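Side-chain contacts in acyl-CoA hydrolase (Bacillus cereus, PDB 1Y7U), which probably hydrolyses the thioester bond of long-chain fatty acyl-CoAs, and binds coenzyme A on a hotdog-fold scaffold: residues 47-52 and 84-89; 55-60 and 94-99; 123-126 and 130-133. All coordinates share one frame; numbering follows the deposited sequence.

Contact 1 of 3, residues 47-52 and 84-89; sequences DMVASI and YESFVI
With chi1 at 65°, Ser86 holds OG between its own backbone N and carbonyl carbon, turned toward the helix, while Val49 sends CG1 toward the strand. Helix 47-52 thereby meets strand 84-89 through small side chains, and the two segment axes come within 7.5 Å at an angle of 42°. Val49 CG1 lies alongside the serine methylene, 3.6 Å from Ser86 CB, and its other neighbour on the strand is Tyr84 CB at 4.1 Å. Tyr84 touches through that root alone: its CG stands anti to the carbonyl carbon (chi1 -54°), and the ring leads away from 47-52, toward Glu45 of the same helix. The polar link is modest. Ser86 OG is 3.0 Å from Val49 O, a weak bond whose proton may go elsewhere, since the hydroxyl is also hydrogen-bonded to Ser53 OG further along the helix. This is a worked case of the hotdog fold, in which an antiparallel sheet wraps a central helix. Ala50 continues the packing across the sheet onto Val98 and Val100 of strand 95-105 and Phe122 of strand 112-125, while Val20 of strand 20-25 covers Val49 and Ser86.

Contact 2 of 3, residues 55-60 and 94-99; sequences SRHSRK and TSMEVF. With COA (coenzyme A), chain F.
Ser58 and Met96 are the closest backbone pair here, with CA atoms 8.8 Å apart, where the helix ends at Ser58 and Arg59 leaves helical geometry with a positive phi of 56°. In the hotdog fold this is the last turn of the central helix lying over the start of strand 95-99, and a long side chain spans the gap. Met96, modelled as selenomethionine, reaches from the strand toward the helix, its CG tucked between backbone N and carbonyl carbon (chi1 43°) and the chain bent at its last torsion. Its selenium lies 3.9 Å from Ser58 CB and 5.0 Å from the centroid of the His57 ring, an oblique sulfur-aromatic type of approach. The terminal methyl also lies against His57, though its exact place is doubtful. The imidazole is tethered by NE2 to Pro135 O, and Ser58 OG is hydrogen-bonded to Ala54 O. Just before Met96, where the loop passes into the strand, two successive backbone amides grip the 3'-phosphate of coenzyme A: Thr94 N divides its proton between O7A and O8A, and Ser95 N donates to coenzyme A O7A over 2.9 Å, with an N-H...O angle of 152°.

Contact 3 of 3, residues 123-126 and 130-133; sequences VALS and NPVP. With COA (coenzyme A), chain F.
Ser126 and Asn130 are tied by both backbone and side chain. Ser126 N donates to Asn130 O over 2.9 Å, and in return Asn130 N donates to Ser126 OG at 3.1 Å with an N-H...O angle of 141°. A chi1 of 65° places that hydroxyl where it can meet the amide. The same oxygen takes a weak second bond from Asn130 ND2, 3.4 Å from Ser126 OG, and is also hydrogen-bonded to the carboxylate of Glu128, so three groups converge on it at the turn. Further along, Val132 N donates to Ala124 O over 2.9 Å. That carbonyl also receives a CA-H...O contact from Pro131 CA, and Asn130 O gets a similar one from Leu125 CA. The pattern is a single antiparallel bridge, with Leu125 and Pro131 as a non-hydrogen-bonded pair flanked by the two backbone bonds; the chain doubles back as a short hairpin-like return at the end of strand 112-125 of the hotdog sheet. Pro131, which has no N-H to offer, suits this position, where none is called for. On one face of the bridge Leu125 CD2 packs alongside the proline ring, 3.8 Å from Pro131 CG; diagonally across the bridge, Val132 CG2 meets Ser126 CB at 3.6 Å. Both segments then reach coenzyme A. Val123 CG2 lies 3.6 Å from the ribose oxygen O4B of coenzyme A, and Pro131 CG rests 3.6 Å from its pyrophosphate oxygen O2A.

Contacts 1 and 2 illustrate one helix gripping one sheet at successive points: both use helix 39-58, against the neighbouring strands 81-91 and 95-105, and their centres are about 9 Å apart. Along the chain their segments alternate, so the two interlock. Contact 3 follows in series, its centre about 10 Å from that of contact 2 and about 18 Å from that of contact 1, at the end of strand 112-125, the next strand of the same sheet. Contacts 2 and 3 touch through Thr94, whose OG1 lies 3.2 Å from Val132 O, a probable hydrogen bond. The series runs from the buried centre out to the coenzyme A pocket, which contacts 2 and 3 both line.

Contact 1 of 3, residues 47-52 and 84-89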
loop_
_atom_site.group_PDB
_atom_site.type_symbol
_atom_site.label_atom_id
_atom_site.label_comp_id
_atom_site.label_asym_id
_atom_site.label_seq_id
_atom_site.Cartn_x
_atom_site.Cartn_y
_atom_site.Cartn_z
ATOM N N ASP A 47 -2.240 -1.835 17.733
ATOM C CA ASP A 47 -3.571 -2.422 17.661
ATOM C C ASP A 47 -3.551 -3.722 16.856
ATOM O O ASP A 47 -4.160 -4.717 17.246
ATOM C CB ASP A 47 -4.542 -1.418 17.020
ATOM C CG ASP A 47 -5.927 -2.000 16.780
ATOM O OD1 ASP A 47 -6.613 -2.341 17.765
ATOM O OD2 ASP A 47 -6.338 -2.118 15.602
HETATM N N MSE A 48 -2.829 -3.711 15.744
HETATM C CA MSE A 48 -2.757 -4.868 14.868
HETATM C C MSE A 48 -2.217 -6.097 15.559
HETATM O O MSE A 48 -2.860 -7.147 15.608
HETATM C CB MSE A 48 -1.882 -4.549 13.658
HETATM C CG MSE A 48 -1.781 -5.680 12.646
HETATM SE SE MSE A 48 -3.491 -6.217 11.898
HETATM C CE MSE A 48 -3.673 -7.876 12.839
ATOM N N VAL A 49 -1.018 -5.956 16.093
ATOM C CA VAL A 49 -0.348 -7.039 16.767
ATOM C C VAL A 49 -1.156 -7.482 18.000
ATOM O O VAL A 49 -1.155 -8.654 18.375
ATOM C CB VAL A 49 1.077 -6.576 17.127
ATOM C CG1 VAL A 49 1.150 -6.129 18.570
ATOM C CG2 VAL A 49 2.066 -7.663 16.800
ATOM N N ALA A 50 -1.871 -6.543 18.607
ATOM C CA ALA A 50 -2.693 -6.829 19.778
ATOM C C ALA A 50 -3.978 -7.575 19.413
ATOM O O ALA A 50 -4.460 -8.412 20.175
ATOM C CB ALA A 50 -3.039 -5.543 20.473
ATOM N N SER A 51 -4.548 -7.249 18.259
ATOM C CA SER A 51 -5.760 -7.912 17.813
ATOM C C SER A 51 -5.438 -9.381 17.566
ATOM O O SER A 51 -6.306 -10.245 17.683
ATOM C CB SER A 51 -6.285 -7.276 16.525
ATOM O OG SER A 51 -5.582 -7.735 15.383
ATOM N N ILE A 52 -4.189 -9.664 17.215
ATOM C CA ILE A 52 -3.783 -11.040 16.974
ATOM C C ILE A 52 -3.714 -11.752 18.317
ATOM O O ILE A 52 -4.154 -12.892 18.439
ATOM C CB ILE A 52 -2.413 -11.118 16.266
ATOM C CG1 ILE A 52 -2.533 -10.554 14.846
ATOM C CG2 ILE A 52 -1.925 -12.558 16.221
ATOM C CD1 ILE A 52 -1.233 -10.505 14.089
ATOM N N TYR A 84 7.377 -5.032 17.967
ATOM C CA TYR A 84 6.241 -4.931 18.854
ATOM C C TYR A 84 6.087 -6.256 19.566
ATOM O O TYR A 84 6.408 -7.307 19.013
ATOM C CB TYR A 84 4.960 -4.655 18.063
ATOM C CG TYR A 84 5.041 -3.457 17.159
ATOM C CD1 TYR A 84 5.722 -3.520 15.946
ATOM C CD2 TYR A 84 4.484 -2.244 17.535
ATOM C CE1 TYR A 84 5.860 -2.400 15.135
ATOM C CE2 TYR A 84 4.608 -1.116 16.730
ATOM C CZ TYR A 84 5.302 -1.203 15.534
ATOM O OH TYR A 84 5.461 -0.085 14.759
ATOM N N GLU A 85 5.625 -6.211 20.806
ATOM C CA GLU A 85 5.386 -7.428 21.553
ATOM C C GLU A 85 4.061 -7.194 22.232
ATOM O O GLU A 85 3.796 -6.101 22.726
ATOM C CB GLU A 85 6.460 -7.692 22.603
ATOM C CG GLU A 85 6.182 -8.961 23.402
ATOM C CD GLU A 85 7.225 -9.239 24.470
ATOM O OE1 GLU A 85 7.018 -10.167 25.284
ATOM O OE2 GLU A 85 8.255 -8.526 24.493
ATOM N N SER A 86 3.216 -8.210 22.238
ATOM C CA SER A 86 1.926 -8.063 22.863
ATOM C C SER A 86 1.400 -9.389 23.393
ATOM O O SER A 86 1.677 -10.461 22.839
ATOM C CB SER A 86 0.929 -7.468 21.864
ATOM O OG SER A 86 0.685 -8.356 20.780
ATOM N N PHE A 87 0.661 -9.303 24.490
ATOM C CA PHE A 87 0.038 -10.465 25.092
ATOM C C PHE A 87 -1.102 -9.982 25.964
ATOM O O PHE A 87 -1.128 -8.830 26.394
ATOM C CB PHE A 87 1.038 -11.276 25.923
ATOM C CG PHE A 87 1.919 -10.445 26.793
ATOM C CD1 PHE A 87 3.145 -9.980 26.319
ATOM C CD2 PHE A 87 1.514 -10.091 28.076
ATOM C CE1 PHE A 87 3.953 -9.169 27.107
ATOM C CE2 PHE A 87 2.314 -9.285 28.869
ATOM C CZ PHE A 87 3.533 -8.821 28.387
ATOM N N VAL A 88 -2.062 -10.863 26.188
ATOM C CA VAL A 88 -3.210 -10.556 27.016
ATOM C C VAL A 88 -2.754 -10.676 28.468
ATOM O O VAL A 88 -2.044 -11.620 28.799
ATOM C CB VAL A 88 -4.317 -11.586 26.749
ATOM C CG1 VAL A 88 -5.525 -11.310 27.610
ATOM C CG2 VAL A 88 -4.681 -11.564 25.285
ATOM N N ILE A 89 -3.110 -9.728 29.330
ATOM C CA ILE A 89 -2.720 -9.857 30.732
ATOM C C ILE A 89 -3.906 -9.814 31.655
ATOM O O ILE A 89 -3.884 -10.433 32.710
ATOM C CB ILE A 89 -1.793 -8.757 31.240
ATOM C CG1 ILE A 89 -1.816 -7.590 30.273
ATOM C CG2 ILE A 89 -0.417 -9.333 31.559
ATOM C CD1 ILE A 89 -1.590 -6.297 30.953
#

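Contact 2 of 3, residues 55-60 and 94-99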
loop_
_atom_site.group_PDB
_atom_site.type_symbol
_atom_site.label_atom_id
_atom_site.label_comp_id
_atom_site.label_asym_id
_atom_site.label_seq_id
_atom_site.Cartn_x
_atom_site.Cartn_y
_atom_site.Cartn_z
ATOM N N SER A 55 -7.219 -12.652 19.451
ATOM C CA SER A 55 -7.816 -13.836 18.855
ATOM C C SER A 55 -7.088 -15.132 19.207
ATOM O O SER A 55 -7.702 -16.196 19.245
ATOM C CB SER A 55 -7.922 -13.672 17.346
ATOM O OG SER A 55 -6.677 -13.317 16.805
ATOM N N ARG A 56 -5.789 -15.061 19.468
ATOM C CA ARG A 56 -5.069 -16.270 19.844
ATOM C C ARG A 56 -5.591 -16.768 21.191
ATOM O O ARG A 56 -5.798 -17.964 21.392
ATOM C CB ARG A 56 -3.568 -16.008 19.945
ATOM C CG ARG A 56 -2.824 -16.322 18.675
ATOM C CD ARG A 56 -1.327 -16.175 18.844
ATOM N NE ARG A 56 -0.641 -16.570 17.619
ATOM C CZ ARG A 56 0.650 -16.363 17.366
ATOM N NH1 ARG A 56 1.420 -15.755 18.261
ATOM N NH2 ARG A 56 1.169 -16.767 16.211
ATOM N N HIS A 57 -5.813 -15.837 22.108
ATOM C CA HIS A 57 -6.294 -16.166 23.440
ATOM C C HIS A 57 -7.744 -16.611 23.398
ATOM O O HIS A 57 -8.090 -17.673 23.906
ATOM C CB HIS A 57 -6.161 -14.943 24.352
ATOM C CG HIS A 57 -6.663 -15.156 25.751
ATOM N ND1 HIS A 57 -5.828 -15.471 26.802
ATOM C CD2 HIS A 57 -7.909 -15.056 26.276
ATOM C CE1 HIS A 57 -6.537 -15.551 27.915
ATOM N NE2 HIS A 57 -7.803 -15.303 27.623
ATOM N N SER A 58 -8.585 -15.800 22.775
ATOM C CA SER A 58 -10.010 -16.084 22.699
ATOM C C SER A 58 -10.432 -17.077 21.629
ATOM O O SER A 58 -11.503 -17.675 21.733
ATOM C CB SER A 58 -10.768 -14.794 22.452
ATOM O OG SER A 58 -10.488 -14.351 21.143
ATOM N N ARG A 59 -9.612 -17.241 20.596
ATOM C CA ARG A 59 -9.943 -18.140 19.496
ATOM C C ARG A 59 -11.292 -17.679 18.950
ATOM O O ARG A 59 -12.052 -18.466 18.393
ATOM C CB ARG A 59 -10.049 -19.585 19.981
ATOM C CG ARG A 59 -8.907 -20.032 20.875
ATOM C CD ARG A 59 -7.812 -20.797 20.143
ATOM N NE ARG A 59 -7.104 -19.989 19.159
ATOM C CZ ARG A 59 -5.782 -19.997 18.998
ATOM N NH1 ARG A 59 -5.021 -20.768 19.767
ATOM N NH2 ARG A 59 -5.222 -19.253 18.053
ATOM N N LYS A 60 -11.586 -16.395 19.140
ATOM C CA LYS A 60 -12.829 -15.797 18.657
ATOM C C LYS A 60 -12.474 -14.616 17.768
ATOM O O LYS A 60 -11.327 -14.169 17.746
ATOM C CB LYS A 60 -13.693 -15.285 19.813
ATOM C CG LYS A 60 -14.248 -16.354 20.716
ATOM C CD LYS A 60 -15.295 -17.194 20.015
ATOM C CE LYS A 60 -15.729 -18.348 20.912
ATOM N NZ LYS A 60 -16.771 -19.214 20.287
ATOM N N THR A 94 -16.025 -11.024 29.047
ATOM C CA THR A 94 -16.123 -10.964 27.611
ATOM C C THR A 94 -14.991 -10.190 26.940
ATOM O O THR A 94 -14.747 -10.353 25.747
ATOM C CB THR A 94 -17.486 -10.345 27.255
ATOM O OG1 THR A 94 -18.295 -11.331 26.605
ATOM C CG2 THR A 94 -17.326 -9.119 26.390
ATOM N N SER A 95 -14.298 -9.354 27.703
ATOM C CA SER A 95 -13.215 -8.547 27.151
ATOM C C SER A 95 -11.858 -8.946 27.687
ATOM O O SER A 95 -11.754 -9.705 28.642
ATOM C CB SER A 95 -13.449 -7.078 27.473
ATOM O OG SER A 95 -13.422 -6.877 28.874
HETATM N N MSE A 96 -10.814 -8.410 27.069
HETATM C CA MSE A 96 -9.455 -8.705 27.487
HETATM C C MSE A 96 -8.553 -7.509 27.225
HETATM O O MSE A 96 -8.755 -6.771 26.262
HETATM C CB MSE A 96 -8.957 -9.935 26.738
HETATM C CG MSE A 96 -9.336 -9.914 25.280
HETATM SE SE MSE A 96 -9.551 -11.674 24.529
HETATM C CE MSE A 96 -7.767 -12.274 24.817
ATOM N N GLU A 97 -7.584 -7.289 28.105
ATOM C CA GLU A 97 -6.659 -6.186 27.923
ATOM C C GLU A 97 -5.336 -6.709 27.439
ATOM O O GLU A 97 -4.721 -7.570 28.067
ATOM C CB GLU A 97 -6.457 -5.407 29.208
ATOM C CG GLU A 97 -7.588 -4.476 29.511
ATOM C CD GLU A 97 -7.156 -3.371 30.425
ATOM O OE1 GLU A 97 -6.510 -2.425 29.939
ATOM O OE2 GLU A 97 -7.444 -3.454 31.635
ATOM N N VAL A 98 -4.901 -6.182 26.305
ATOM C CA VAL A 98 -3.658 -6.607 25.708
ATOM C C VAL A 98 -2.592 -5.551 25.900
ATOM O O VAL A 98 -2.776 -4.381 25.542
ATOM C CB VAL A 98 -3.846 -6.875 24.207
ATOM C CG1 VAL A 98 -2.567 -7.443 23.620
ATOM C CG2 VAL A 98 -5.015 -7.830 23.994
ATOM N N PHE A 99 -1.483 -5.967 26.494
ATOM C CA PHE A 99 -0.368 -5.063 26.717
ATOM C C PHE A 99 0.450 -5.059 25.433
ATOM O O PHE A 99 0.613 -6.099 24.781
ATOM C CB PHE A 99 0.503 -5.554 27.871
ATOM C CG PHE A 99 1.726 -4.727 28.089
ATOM C CD1 PHE A 99 1.625 -3.433 28.598
ATOM C CD2 PHE A 99 2.986 -5.209 27.723
ATOM C CE1 PHE A 99 2.768 -2.624 28.740
ATOM C CE2 PHE A 99 4.134 -4.410 27.860
ATOM C CZ PHE A 99 4.021 -3.116 28.366
HETATM N N1A COA F . -13.347 0.413 26.906
HETATM C C2A COA F . -12.962 -0.760 27.457
HETATM N N3A COA F . -13.834 -1.802 27.521
HETATM C C4A COA F . -15.056 -1.675 27.050
HETATM C C5A COA F . -15.439 -0.522 26.462
HETATM C C6A COA F . -14.582 0.556 26.377
HETATM N N6A COA F . -14.784 1.583 25.555
HETATM N N7A COA F . -16.680 -0.687 26.091
HETATM C C8A COA F . -17.071 -1.901 26.390
HETATM N N9A COA F . -16.089 -2.527 27.010
HETATM C C1B COA F . -16.143 -3.936 27.412
HETATM C C2B COA F . -16.390 -4.184 28.878
HETATM O O2B COA F . -15.137 -4.373 29.475
HETATM C C3B COA F . -17.202 -5.457 28.952
HETATM O O3B COA F . -16.307 -6.353 29.472
HETATM P P3B COA F . -16.518 -7.598 30.317
HETATM O O7A COA F . -15.327 -8.300 30.222
HETATM O O8A COA F . -17.537 -8.498 30.016
HETATM O O9A COA F . -16.616 -7.260 31.651
HETATM C C4B COA F . -17.420 -5.762 27.498
HETATM O O4B COA F . -17.260 -4.547 26.857
HETATM C C5B COA F . -18.786 -6.256 27.149
HETATM O O5B COA F . -19.572 -5.166 26.750
HETATM P P1A COA F . -21.165 -5.180 26.706
HETATM O O1A COA F . -21.749 -4.200 27.626
HETATM O O2A COA F . -21.690 -6.494 27.065
HETATM O O3A COA F . -21.628 -4.723 25.262
HETATM P P2A COA F . -21.132 -3.508 24.369
HETATM O O4A COA F . -20.976 -2.246 25.105
HETATM O O5A COA F . -22.136 -3.361 23.346
HETATM O O6A COA F . -19.759 -3.939 23.705
HETATM C CBP COA F . -18.786 -2.283 22.167
HETATM C CCP COA F . -19.325 -3.691 22.386
HETATM C CDP COA F . -19.428 -1.254 23.062
HETATM C CEP COA F . -17.307 -2.260 22.447
HETATM C CAP COA F . -19.274 -1.780 20.808
HETATM O OAP COA F . -20.199 -0.731 20.960
HETATM C C9P COA F . -18.514 -1.844 19.527
HETATM O O9P COA F . -18.813 -2.841 18.623
HETATM N N8P COA F . -17.592 -0.967 19.290
HETATM C C7P COA F . -16.410 -1.294 18.563
HETATM C C6P COA F . -16.586 -2.201 17.361
HETATM C C5P COA F . -15.545 -1.997 16.310
HETATM O O5P COA F . -15.788 -2.281 15.119
HETATM N N4P COA F . -14.403 -1.510 16.717
HETATM C C3P COA F . -13.560 -0.796 15.832
HETATM C C2P COA F . -14.100 0.593 15.663
HETATM S S1P COA F . -14.734 0.841 14.042
#

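Contact 3 of 3, residues 123-126 and 130-133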
loop_
_atom_site.group_PDB
_atom_site.type_symbol
_atom_site.label_atom_id
_atom_site.label_comp_id
_atom_site.label_asym_id
_atom_site.label_seq_id
_atom_site.Cartn_x
_atom_site.Cartn_y
_atom_site.Cartn_z
ATOM N N VAL A 123 -12.934 -6.962 22.624
ATOM C CA VAL A 123 -14.135 -7.674 23.050
ATOM C C VAL A 123 -14.440 -8.780 22.051
ATOM O O VAL A 123 -14.585 -8.525 20.853
ATOM C CB VAL A 123 -15.371 -6.749 23.112
ATOM C CG1 VAL A 123 -16.626 -7.577 23.384
ATOM C CG2 VAL A 123 -15.185 -5.701 24.190
ATOM N N ALA A 124 -14.543 -10.008 22.547
ATOM C CA ALA A 124 -14.834 -11.145 21.683
ATOM C C ALA A 124 -16.309 -11.131 21.310
ATOM O O ALA A 124 -17.174 -10.994 22.172
ATOM C CB ALA A 124 -14.476 -12.444 22.392
ATOM N N LEU A 125 -16.597 -11.266 20.024
ATOM C CA LEU A 125 -17.978 -11.256 19.576
ATOM C C LEU A 125 -18.423 -12.512 18.835
ATOM O O LEU A 125 -17.627 -13.198 18.189
ATOM C CB LEU A 125 -18.229 -10.028 18.704
ATOM C CG LEU A 125 -18.108 -8.689 19.433
ATOM C CD1 LEU A 125 -18.635 -7.558 18.554
ATOM C CD2 LEU A 125 -18.907 -8.755 20.722
ATOM N N SER A 126 -19.710 -12.813 18.952
ATOM C CA SER A 126 -20.290 -13.966 18.286
ATOM C C SER A 126 -20.635 -13.517 16.878
ATOM O O SER A 126 -20.693 -12.314 16.600
ATOM C CB SER A 126 -21.563 -14.409 19.003
ATOM O OG SER A 126 -22.569 -13.411 18.923
ATOM N N ASN A 130 -22.689 -10.408 19.529
ATOM C CA ASN A 130 -23.005 -10.580 20.939
ATOM C C ASN A 130 -21.709 -10.877 21.676
ATOM O O ASN A 130 -20.975 -11.789 21.300
ATOM C CB ASN A 130 -23.975 -11.746 21.145
ATOM C CG ASN A 130 -25.299 -11.534 20.447
ATOM O OD1 ASN A 130 -25.947 -10.495 20.613
ATOM N ND2 ASN A 130 -25.719 -12.525 19.666
ATOM N N PRO A 131 -21.387 -10.089 22.714
ATOM C CA PRO A 131 -20.148 -10.371 23.439
ATOM C C PRO A 131 -20.166 -11.832 23.873
ATOM O O PRO A 131 -21.221 -12.381 24.183
ATOM C CB PRO A 131 -20.215 -9.395 24.600
ATOM C CG PRO A 131 -20.832 -8.192 23.951
ATOM C CD PRO A 131 -21.974 -8.811 23.153
ATOM N N VAL A 132 -18.999 -12.462 23.882
ATOM C CA VAL A 132 -18.898 -13.869 24.235
ATOM C C VAL A 132 -17.800 -14.160 25.255
ATOM O O VAL A 132 -16.689 -13.646 25.151
ATOM C CB VAL A 132 -18.644 -14.709 22.958
ATOM C CG1 VAL A 132 -18.131 -16.096 23.314
ATOM C CG2 VAL A 132 -19.922 -14.813 22.168
ATOM N N PRO A 133 -18.099 -15.004 26.252
ATOM C CA PRO A 133 -17.097 -15.336 27.270
ATOM C C PRO A 133 -15.722 -15.676 26.682
ATOM O O PRO A 133 -15.603 -16.242 25.593
ATOM C CB PRO A 133 -17.740 -16.504 28.023
ATOM C CG PRO A 133 -18.737 -17.065 27.036
ATOM C CD PRO A 133 -19.307 -15.824 26.422
HETATM N N1A COA F . -13.347 0.413 26.906
HETATM C C2A COA F . -12.962 -0.760 27.457
HETATM N N3A COA F . -13.834 -1.802 27.521
HETATM C C4A COA F . -15.056 -1.675 27.050
HETATM C C5A COA F . -15.439 -0.522 26.462
HETATM C C6A COA F . -14.582 0.556 26.377
HETATM N N6A COA F . -14.784 1.583 25.555
HETATM N N7A COA F . -16.680 -0.687 26.091
HETATM C C8A COA F . -17.071 -1.901 26.390
HETATM N N9A COA F . -16.089 -2.527 27.010
HETATM C C1B COA F . -16.143 -3.936 27.412
HETATM C C2B COA F . -16.390 -4.184 28.878
HETATM O O2B COA F . -15.137 -4.373 29.475
HETATM C C3B COA F . -17.202 -5.457 28.952
HETATM O O3B COA F . -16.307 -6.353 29.472
HETATM P P3B COA F . -16.518 -7.598 30.317
HETATM O O7A COA F . -15.327 -8.300 30.222
HETATM O O8A COA F . -17.537 -8.498 30.016
HETATM O O9A COA F . -16.616 -7.260 31.651
HETATM C C4B COA F . -17.420 -5.762 27.498
HETATM O O4B COA F . -17.260 -4.547 26.857
HETATM C C5B COA F . -18.786 -6.256 27.149
HETATM O O5B COA F . -19.572 -5.166 26.750
HETATM P P1A COA F . -21.165 -5.180 26.706
HETATM O O1A COA F . -21.749 -4.200 27.626
HETATM O O2A COA F . -21.690 -6.494 27.065
HETATM O O3A COA F . -21.628 -4.723 25.262
HETATM P P2A COA F . -21.132 -3.508 24.369
HETATM O O4A COA F . -20.976 -2.246 25.105
HETATM O O5A COA F . -22.136 -3.361 23.346
HETATM O O6A COA F . -19.759 -3.939 23.705
HETATM C CBP COA F . -18.786 -2.283 22.167
HETATM C CCP COA F . -19.325 -3.691 22.386
HETATM C CDP COA F . -19.428 -1.254 23.062
HETATM C CEP COA F . -17.307 -2.260 22.447
HETATM C CAP COA F . -19.274 -1.780 20.808
HETATM O OAP COA F . -20.199 -0.731 20.960
HETATM C C9P COA F . -18.514 -1.844 19.527
HETATM O O9P COA F . -18.813 -2.841 18.623
HETATM N N8P COA F . -17.592 -0.967 19.290
HETATM C C7P COA F . -16.410 -1.294 18.563
HETATM C C6P COA F . -16.586 -2.201 17.361
HETATM C C5P COA F . -15.545 -1.997 16.310
HETATM O O5P COA F . -15.788 -2.281 15.119
HETATM N N4P COA F . -14.403 -1.510 16.717
HETATM C C3P COA F . -13.560 -0.796 15.832
HETATM C C2P COA F . -14.100 0.593 15.663
HETATM S S1P COA F . -14.734 0.841 14.042
#